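PDB 3NJ2: DUF269-containing protein from Cyanothece sp. ATCC 51142, which is of unknown function but belongs to the DUF269 family and is associated with nitrogen fixation in this cyanobacterium. Local coordinates for residues E78-D82 / D138-F142; W125-L129 / F168-L174; T28-E32 / D58-I62. All blocks are in the same frame, centred on the assembly; numbering follows the deposited sequence.

Contact 1. Residues E78-D82 / D138-F142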
loop_
_atom_site.group_PDB
_atom_site.type_symbol
_atom_site.label_atom_id
_atom_site.label_comp_id
_atom_site.label_asym_id
_atom_site.label_seq_id
_atom_site.Cartn_x
_atom_site.Cartn_y
_atom_site.Cartn_z
ATOM N N GLU B 78 -4.894 6.305 -20.261
ATOM C CA GLU B 78 -3.751 5.683 -20.916
ATOM C C GLU B 78 -2.341 5.790 -20.282
ATOM O O GLU B 78 -1.583 4.826 -20.246
ATOM C CB GLU B 78 -3.775 6.058 -22.396
ATOM C CG GLU B 78 -4.777 5.183 -23.142
ATOM C CD GLU B 78 -4.547 5.212 -24.622
ATOM O OE1 GLU B 78 -3.428 5.633 -25.023
ATOM O OE2 GLU B 78 -5.463 4.813 -25.379
ATOM N N GLY B 79 -1.946 6.907 -19.719
ATOM C CA GLY B 79 -0.642 6.733 -18.998
ATOM C C GLY B 79 -0.662 5.727 -17.846
ATOM O O GLY B 79 -1.733 5.208 -17.511
ATOM N N ASP B 80 0.512 5.371 -17.309
ATOM C CA ASP B 80 0.663 5.269 -15.852
ATOM C C ASP B 80 0.131 6.582 -15.330
ATOM O O ASP B 80 0.053 7.569 -16.076
ATOM C CB ASP B 80 2.162 5.133 -15.437
ATOM C CG ASP B 80 2.609 3.674 -15.205
ATOM O OD1 ASP B 80 1.926 2.737 -15.693
ATOM O OD2 ASP B 80 3.681 3.477 -14.534
ATOM N N ILE B 81 -0.245 6.612 -14.054
ATOM C CA ILE B 81 -0.808 7.857 -13.558
ATOM C C ILE B 81 0.241 8.982 -13.546
ATOM O O ILE B 81 1.379 8.718 -13.158
ATOM C CB ILE B 81 -1.382 7.635 -12.145
ATOM C CG1 ILE B 81 -2.127 8.901 -11.672
ATOM C CG2 ILE B 81 -0.298 7.174 -11.114
ATOM C CD1 ILE B 81 -2.891 8.710 -10.350
ATOM N N ASP B 82 -0.151 10.201 -13.971
ATOM C CA ASP B 82 0.767 11.342 -13.757
ATOM C C ASP B 82 1.299 11.412 -12.277
ATOM O O ASP B 82 0.475 11.341 -11.317
ATOM C CB ASP B 82 0.118 12.640 -14.107
ATOM C CG ASP B 82 1.031 13.758 -13.821
ATOM O OD1 ASP B 82 2.075 13.870 -14.527
ATOM O OD2 ASP B 82 0.736 14.463 -12.845
ATOM N N ASP B 138 -9.791 4.320 -11.565
ATOM C CA ASP B 138 -9.760 5.481 -12.523
ATOM C C ASP B 138 -8.993 6.620 -11.866
ATOM O O ASP B 138 -9.442 7.765 -11.967
ATOM C CB ASP B 138 -11.210 5.957 -12.853
ATOM C CG ASP B 138 -12.061 4.796 -13.429
ATOM O OD1 ASP B 138 -11.445 3.779 -13.869
ATOM O OD2 ASP B 138 -13.267 4.915 -13.356
ATOM N N ALA B 139 -7.849 6.276 -11.207
ATOM C CA ALA B 139 -7.176 7.262 -10.342
ATOM C C ALA B 139 -6.708 8.486 -11.131
ATOM O O ALA B 139 -6.617 9.604 -10.586
ATOM C CB ALA B 139 -6.046 6.634 -9.683
ATOM N N HIS B 140 -6.469 8.333 -12.436
ATOM C CA HIS B 140 -6.042 9.507 -13.269
ATOM C C HIS B 140 -7.086 10.628 -13.155
ATOM O O HIS B 140 -6.725 11.813 -13.319
ATOM C CB HIS B 140 -5.947 9.112 -14.767
ATOM C CG HIS B 140 -5.110 7.906 -15.034
ATOM N ND1 HIS B 140 -5.292 6.665 -14.431
ATOM C CD2 HIS B 140 -4.016 7.772 -15.819
ATOM C CE1 HIS B 140 -4.376 5.817 -14.887
ATOM N NE2 HIS B 140 -3.565 6.479 -15.705
ATOM N N ARG B 141 -8.381 10.295 -12.998
ATOM C CA ARG B 141 -9.538 11.232 -12.926
ATOM C C ARG B 141 -9.841 11.762 -11.502
ATOM O O ARG B 141 -10.946 12.265 -11.283
ATOM C CB ARG B 141 -10.746 10.511 -13.443
ATOM C CG ARG B 141 -10.561 10.090 -14.927
ATOM C CD ARG B 141 -11.845 9.465 -15.498
ATOM N NE ARG B 141 -11.516 9.024 -16.859
ATOM C CZ ARG B 141 -12.291 8.208 -17.577
ATOM N NH1 ARG B 141 -13.409 7.721 -17.040
ATOM N NH2 ARG B 141 -11.955 7.933 -18.830
ATOM N N PHE B 142 -8.885 11.516 -10.567
ATOM C CA PHE B 142 -9.094 11.892 -9.137
ATOM C C PHE B 142 -9.492 13.348 -9.082
ATOM O O PHE B 142 -8.819 14.215 -9.655
ATOM C CB PHE B 142 -7.825 11.661 -8.344
ATOM C CG PHE B 142 -7.978 11.909 -6.907
ATOM C CD1 PHE B 142 -8.690 11.005 -6.097
ATOM C CD2 PHE B 142 -7.467 13.086 -6.376
ATOM C CE1 PHE B 142 -8.810 11.254 -4.729
ATOM C CE2 PHE B 142 -7.551 13.323 -5.033
ATOM C CZ PHE B 142 -8.267 12.471 -4.225
#
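His140 presents the edge of its imidazole to Gly79 and one face to Ile81. The contact joins two loops at one end of the helix-and-sheet fold of this DUF269 protein: the loop leading into helix 83-104, and a short 3-10 turn at 139-140 that follows strand 129-136. At the ring edge, His140 NE2 donates its proton to Gly79 O at 2.9 Å. The bond is moderately straight, with an angle of 158° at the hydrogen. Gly79 O lies close to the ring plane, but NE2 stands above the carbonyl plane, 57° out of it, and so uses no lone-pair direction. Over the ring face sits the backbone of Ile81, whose CA is 4.1 Å from the centroid in a CH-pi contact. The ring is thus set by a polar bond at its rim and an apolar contact on its face. The Ile81 side chain runs on to the 3-10 turn. Its CG1 is anti to the backbone N (chi1 -173°) and the chain stays extended, so the tip lands on Ala139, whose CB points at this loop. Both residues also pack on Ile89 of helix 83-104 and Leu114 of strand 109-114, a small apolar cluster next to the histidine bond. Asp82 caps the start of that helix through OD2 to Thr85 N. The closing apolar touch is Ile81 CD1 against Ala139 CB, at 3.8 Å.

Contact 2. Residues W125-L129 / F168-L174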
loop_
_atom_site.group_PDB
_atom_site.type_symbol
_atom_site.label_atom_id
_atom_site.label_comp_id
_atom_site.label_asym_id
_atom_site.label_seq_id
_atom_site.Cartn_x
_atom_site.Cartn_y
_atom_site.Cartn_z
ATOM N N TRP B 125 -2.932 3.484 8.267
ATOM C CA TRP B 125 -2.948 2.608 9.445
ATOM C C TRP B 125 -2.169 3.199 10.581
ATOM O O TRP B 125 -1.250 3.953 10.339
ATOM C CB TRP B 125 -2.458 1.197 9.192
ATOM C CG TRP B 125 -1.040 1.015 8.972
ATOM C CD1 TRP B 125 -0.110 0.475 9.858
ATOM C CD2 TRP B 125 -0.283 1.439 7.803
ATOM N NE1 TRP B 125 1.163 0.528 9.298
ATOM C CE2 TRP B 125 1.078 1.050 8.035
ATOM C CE3 TRP B 125 -0.616 2.006 6.548
ATOM C CZ2 TRP B 125 2.102 1.266 7.089
ATOM C CZ3 TRP B 125 0.432 2.258 5.626
ATOM C CH2 TRP B 125 1.777 1.880 5.915
ATOM N N GLY B 126 -2.578 2.778 11.782
ATOM C CA GLY B 126 -1.886 3.229 13.025
ATOM C C GLY B 126 -1.848 1.994 13.911
ATOM O O GLY B 126 -2.841 1.325 14.018
ATOM N N GLY B 127 -0.687 1.688 14.519
ATOM C CA GLY B 127 -0.596 0.406 15.272
ATOM C C GLY B 127 -0.857 -0.694 14.247
ATOM O O GLY B 127 -0.192 -0.719 13.254
ATOM N N LYS B 128 -1.781 -1.613 14.540
ATOM C CA LYS B 128 -2.159 -2.606 13.506
ATOM C C LYS B 128 -3.600 -2.411 13.144
ATOM O O LYS B 128 -4.292 -3.314 12.698
ATOM C CB LYS B 128 -1.865 -4.047 14.011
ATOM C CG LYS B 128 -0.367 -4.281 14.279
ATOM C CD LYS B 128 0.020 -5.700 14.605
ATOM C CE LYS B 128 1.525 -5.730 14.779
ATOM N NZ LYS B 128 1.970 -7.099 15.128
ATOM N N LEU B 129 -4.091 -1.190 13.254
ATOM C CA LEU B 129 -5.474 -0.871 12.940
ATOM C C LEU B 129 -5.535 -0.164 11.573
ATOM O O LEU B 129 -4.872 0.899 11.400
ATOM C CB LEU B 129 -6.020 0.074 13.981
ATOM C CG LEU B 129 -7.478 0.428 13.727
ATOM C CD1 LEU B 129 -8.608 -0.724 13.798
ATOM C CD2 LEU B 129 -7.685 1.530 14.754
ATOM N N PHE B 168 -11.368 0.639 18.803
ATOM C CA PHE B 168 -10.385 -0.478 18.760
ATOM C C PHE B 168 -9.054 -0.063 19.321
ATOM O O PHE B 168 -8.015 -0.196 18.689
ATOM C CB PHE B 168 -10.280 -1.027 17.291
ATOM C CG PHE B 168 -11.531 -1.610 16.765
ATOM C CD1 PHE B 168 -12.144 -2.701 17.403
ATOM C CD2 PHE B 168 -12.092 -1.141 15.586
ATOM C CE1 PHE B 168 -13.338 -3.268 16.885
ATOM C CE2 PHE B 168 -13.255 -1.725 15.070
ATOM C CZ PHE B 168 -13.880 -2.799 15.741
ATOM N N PRO B 169 -9.016 0.498 20.569
ATOM C CA PRO B 169 -7.697 0.855 21.105
ATOM C C PRO B 169 -6.773 -0.313 21.268
ATOM O O PRO B 169 -5.541 -0.122 21.195
ATOM C CB PRO B 169 -8.018 1.404 22.527
ATOM C CG PRO B 169 -9.331 0.771 22.882
ATOM C CD PRO B 169 -10.095 0.680 21.549
ATOM N N GLU B 170 -7.331 -1.542 21.414
ATOM C CA GLU B 170 -6.540 -2.706 21.616
ATOM C C GLU B 170 -5.695 -3.092 20.401
ATOM O O GLU B 170 -4.669 -3.741 20.517
ATOM C CB GLU B 170 -7.370 -3.902 22.098
ATOM C CG GLU B 170 -8.279 -4.570 20.984
ATOM C CD GLU B 170 -9.557 -3.829 20.740
ATOM O OE1 GLU B 170 -9.767 -2.707 21.309
ATOM O OE2 GLU B 170 -10.454 -4.382 20.001
ATOM N N VAL B 171 -6.166 -2.579 19.256
ATOM C CA VAL B 171 -5.506 -2.792 17.987
ATOM C C VAL B 171 -4.586 -1.580 17.633
ATOM O O VAL B 171 -3.451 -1.732 17.088
ATOM C CB VAL B 171 -6.552 -3.020 16.903
ATOM C CG1 VAL B 171 -5.881 -3.457 15.643
ATOM C CG2 VAL B 171 -7.689 -4.054 17.362
ATOM N N ALA B 172 -5.087 -0.394 17.965
ATOM C CA ALA B 172 -4.331 0.851 17.735
ATOM C C ALA B 172 -2.999 0.855 18.494
ATOM O O ALA B 172 -2.011 1.450 18.034
ATOM C CB ALA B 172 -5.148 2.036 18.212
ATOM N N ARG B 173 -2.923 0.139 19.642
ATOM C CA ARG B 173 -1.696 0.138 20.475
ATOM C C ARG B 173 -0.644 -0.900 20.085
ATOM O O ARG B 173 0.439 -0.959 20.702
ATOM C CB ARG B 173 -2.060 0.016 21.979
ATOM C CG ARG B 173 -2.748 -1.248 22.393
ATOM C CD ARG B 173 -3.302 -1.077 23.825
ATOM N NE ARG B 173 -3.760 -2.365 24.314
ATOM C CZ ARG B 173 -4.981 -2.667 24.780
ATOM N NH1 ARG B 173 -5.985 -1.733 24.876
ATOM N NH2 ARG B 173 -5.170 -3.941 25.160
ATOM N N LEU B 174 -0.885 -1.677 19.016
ATOM C CA LEU B 174 -0.001 -2.764 18.626
ATOM C C LEU B 174 1.211 -2.285 17.793
ATOM O O LEU B 174 1.388 -1.112 17.370
ATOM C CB LEU B 174 -0.810 -3.774 17.811
ATOM C CG LEU B 174 -1.936 -4.406 18.624
ATOM C CD1 LEU B 174 -2.722 -5.303 17.724
ATOM C CD2 LEU B 174 -1.349 -5.086 19.852
ATOM O OXT LEU B 174 2.084 -3.106 17.525
#
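Lys128 N gives its hydrogen to Val171 O at 3.0 Å, with a nearly straight angle of 168°. Leu174 N reaches the same oxygen from the other face of the carbonyl plane, so two donors grip it. Beside this bond, Gly127 CA makes CA-H...O contacts of 3.3 Å with both Ala172 O and Leu174 O, the latter a C-terminal carboxylate oxygen. Gly127 comes so close to Ala172 O that there is no room for a CB. The Lys128 and Leu174 side chains cross at about a right angle, with Lys128 CG on Leu174 CB at 3.6 Å. With an alanine here CG and CD are gone, which would probably leave Leu174 CB less covered and its side chain freer to turn. Leu129 points at the helix, its CB on Val171 CG1 at 3.9 Å and its CD1 on Phe168 CB at 3.9 Å. The type II' turn from Gly126 to Leu129, tip of the hairpin of strands 120-126 and 129-136, positions these groups. Val171 and Phe168 pack on Val171 of the second subunit, and Lys128 makes backbone hydrogen bonds to that subunit, so the contact is part of the dimer interface. The one hydrogen bond between the segments is main chain to main chain; no salt bridge is made, and aliphatic groups do the rest.

Contact 3. Residues T28-E32 / D58-I62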
loop_
_atom_site.group_PDB
_atom_site.type_symbol
_atom_site.label_atom_id
_atom_site.label_comp_id
_atom_site.label_asym_id
_atom_site.label_seq_id
_atom_site.Cartn_x
_atom_site.Cartn_y
_atom_site.Cartn_z
ATOM N N THR B 28 -13.518 31.078 -0.277
ATOM C CA THR B 28 -12.321 31.466 0.494
ATOM C C THR B 28 -12.546 31.162 1.972
ATOM O O THR B 28 -11.637 30.676 2.657
ATOM C CB THR B 28 -11.944 32.967 0.243
ATOM O OG1 THR B 28 -11.768 33.179 -1.162
ATOM C CG2 THR B 28 -10.666 33.385 0.998
ATOM N N LEU B 29 -13.740 31.456 2.477
ATOM C CA LEU B 29 -14.018 31.168 3.874
ATOM C C LEU B 29 -13.953 29.677 4.135
ATOM O O LEU B 29 -13.345 29.287 5.102
ATOM C CB LEU B 29 -15.355 31.734 4.337
ATOM C CG LEU B 29 -15.239 33.150 4.965
ATOM C CD1 LEU B 29 -16.431 33.949 4.555
ATOM C CD2 LEU B 29 -15.041 33.172 6.500
ATOM N N LEU B 30 -14.504 28.857 3.234
ATOM C CA LEU B 30 -14.481 27.387 3.440
ATOM C C LEU B 30 -13.050 26.905 3.477
ATOM O O LEU B 30 -12.667 26.092 4.324
ATOM C CB LEU B 30 -15.356 26.708 2.316
ATOM C CG LEU B 30 -15.411 25.200 2.470
ATOM C CD1 LEU B 30 -16.045 24.758 3.804
ATOM C CD2 LEU B 30 -16.211 24.698 1.277
ATOM N N VAL B 31 -12.207 27.403 2.562
ATOM C CA VAL B 31 -10.849 26.878 2.481
ATOM C C VAL B 31 -10.080 27.253 3.728
ATOM O O VAL B 31 -9.322 26.486 4.230
ATOM C CB VAL B 31 -10.117 27.384 1.198
ATOM C CG1 VAL B 31 -8.631 27.082 1.271
ATOM C CG2 VAL B 31 -10.776 26.685 -0.020
ATOM N N GLU B 32 -10.313 28.472 4.219
ATOM C CA GLU B 32 -9.491 28.956 5.346
ATOM C C GLU B 32 -10.032 28.461 6.726
ATOM O O GLU B 32 -9.245 28.416 7.691
ATOM C CB GLU B 32 -9.493 30.515 5.361
ATOM C CG GLU B 32 -8.897 31.155 4.121
ATOM C CD GLU B 32 -7.416 30.929 3.983
ATOM O OE1 GLU B 32 -6.732 30.703 5.007
ATOM O OE2 GLU B 32 -6.937 30.966 2.810
ATOM N N ASP B 58 -3.900 29.761 -0.392
ATOM C CA ASP B 58 -4.433 28.406 -0.158
ATOM C C ASP B 58 -5.418 27.976 -1.217
ATOM O O ASP B 58 -5.412 26.819 -1.550
ATOM C CB ASP B 58 -5.063 28.307 1.246
ATOM C CG ASP B 58 -4.070 28.531 2.384
ATOM O OD1 ASP B 58 -2.791 28.538 2.286
ATOM O OD2 ASP B 58 -4.641 28.612 3.531
ATOM N N GLU B 59 -6.285 28.862 -1.670
ATOM C CA GLU B 59 -7.353 28.521 -2.608
ATOM C C GLU B 59 -6.709 28.039 -3.892
ATOM O O GLU B 59 -7.161 27.053 -4.560
ATOM C CB GLU B 59 -8.181 29.815 -2.868
ATOM C CG GLU B 59 -9.046 30.133 -1.657
ATOM C CD GLU B 59 -8.349 30.834 -0.436
ATOM O OE1 GLU B 59 -7.262 31.424 -0.524
ATOM O OE2 GLU B 59 -8.949 30.832 0.670
ATOM N N LEU B 60 -5.668 28.728 -4.331
ATOM C CA LEU B 60 -5.027 28.335 -5.577
ATOM C C LEU B 60 -4.334 26.979 -5.448
ATOM O O LEU B 60 -4.323 26.119 -6.409
ATOM C CB LEU B 60 -3.998 29.381 -5.994
ATOM C CG LEU B 60 -3.552 29.304 -7.426
ATOM C CD1 LEU B 60 -4.690 29.131 -8.493
ATOM C CD2 LEU B 60 -2.623 30.552 -7.770
ATOM N N VAL B 61 -3.736 26.750 -4.294
ATOM C CA VAL B 61 -3.006 25.527 -4.006
ATOM C C VAL B 61 -3.892 24.275 -4.082
ATOM O O VAL B 61 -3.427 23.241 -4.671
ATOM C CB VAL B 61 -2.162 25.678 -2.707
ATOM C CG1 VAL B 61 -1.634 24.301 -2.246
ATOM C CG2 VAL B 61 -1.001 26.675 -2.989
ATOM N N ILE B 62 -5.148 24.430 -3.674
ATOM C CA ILE B 62 -6.056 23.282 -3.569
ATOM C C ILE B 62 -6.901 23.200 -4.873
ATOM O O ILE B 62 -7.620 22.231 -5.031
ATOM C CB ILE B 62 -7.133 23.443 -2.518
ATOM C CG1 ILE B 62 -6.674 23.964 -1.184
ATOM C CG2 ILE B 62 -7.789 22.082 -2.227
ATOM C CD1 ILE B 62 -7.866 23.729 -0.151
HETATM O O HOH W 1 -4.101 31.887 1.582
#
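The carboxylate of Glu32 meets those of both Asp58 and Glu59. Its plane is 18° from that of Asp58 and more steeply turned from that of Glu59. Glu32 OE2 comes within 2.9 Å of Glu59 OE2, and Glu32 OE1 within 3.3 Å of Asp58 OD2. These are pairs of acceptors, not hydrogen bonds, and a proton held by one of the acids would probably ease the closeness. The Arg45 salt bridge to Asp58 OD1 probably offsets part of the negative charge; Asp58 OD2 accepts from Gln38 NE2. A water links the two segments, donating to Glu32 OE2 and accepting from Asp58 N at 2.9 Å. Glu59 is bent at chi2 (79°), which swings its carboxylate back to helix 28-32. There OE2 also meets the methyl CG2 of Thr28, whose OG1 bonds to Ser24 O. Next to the acids the contact turns apolar. Val31 and Ile62 reach toward each other tip to tip, with Val31 CG1 3.7 Å from Ile62 CD1. Val41 of helix 35-46 and Leu150 of helix 147-167 also pack on Ile62. The axes of the two segments cross at 82°, 9.9 Å apart: a near-perpendicular helix crossing in the N-terminal helical cluster, with acids and an apolar Val31-Ile62 pair side by side.

In the fold
All three contacts are partly buried, and none touches another. Contacts 1 and 2 share the beta sheet: contact 1 uses the loop after strand 129-136, contact 2 the turn between strands 120-126 and 129-136, with centres 32 Å apart. Contact 3 involves helices alone and lies across the chain's centre from contact 2. Helix 147-167 spans the gap, since it runs into segment 168-174 and its Leu150 packs on Ile62. Only contact 2 is touched by the second subunit. The chemistry follows place: a ring bonded to a backbone oxygen between loops, a main-chain bond with aliphatic cover at the hairpin tip, and crowded acids beside a valine-isoleucine pair between helices.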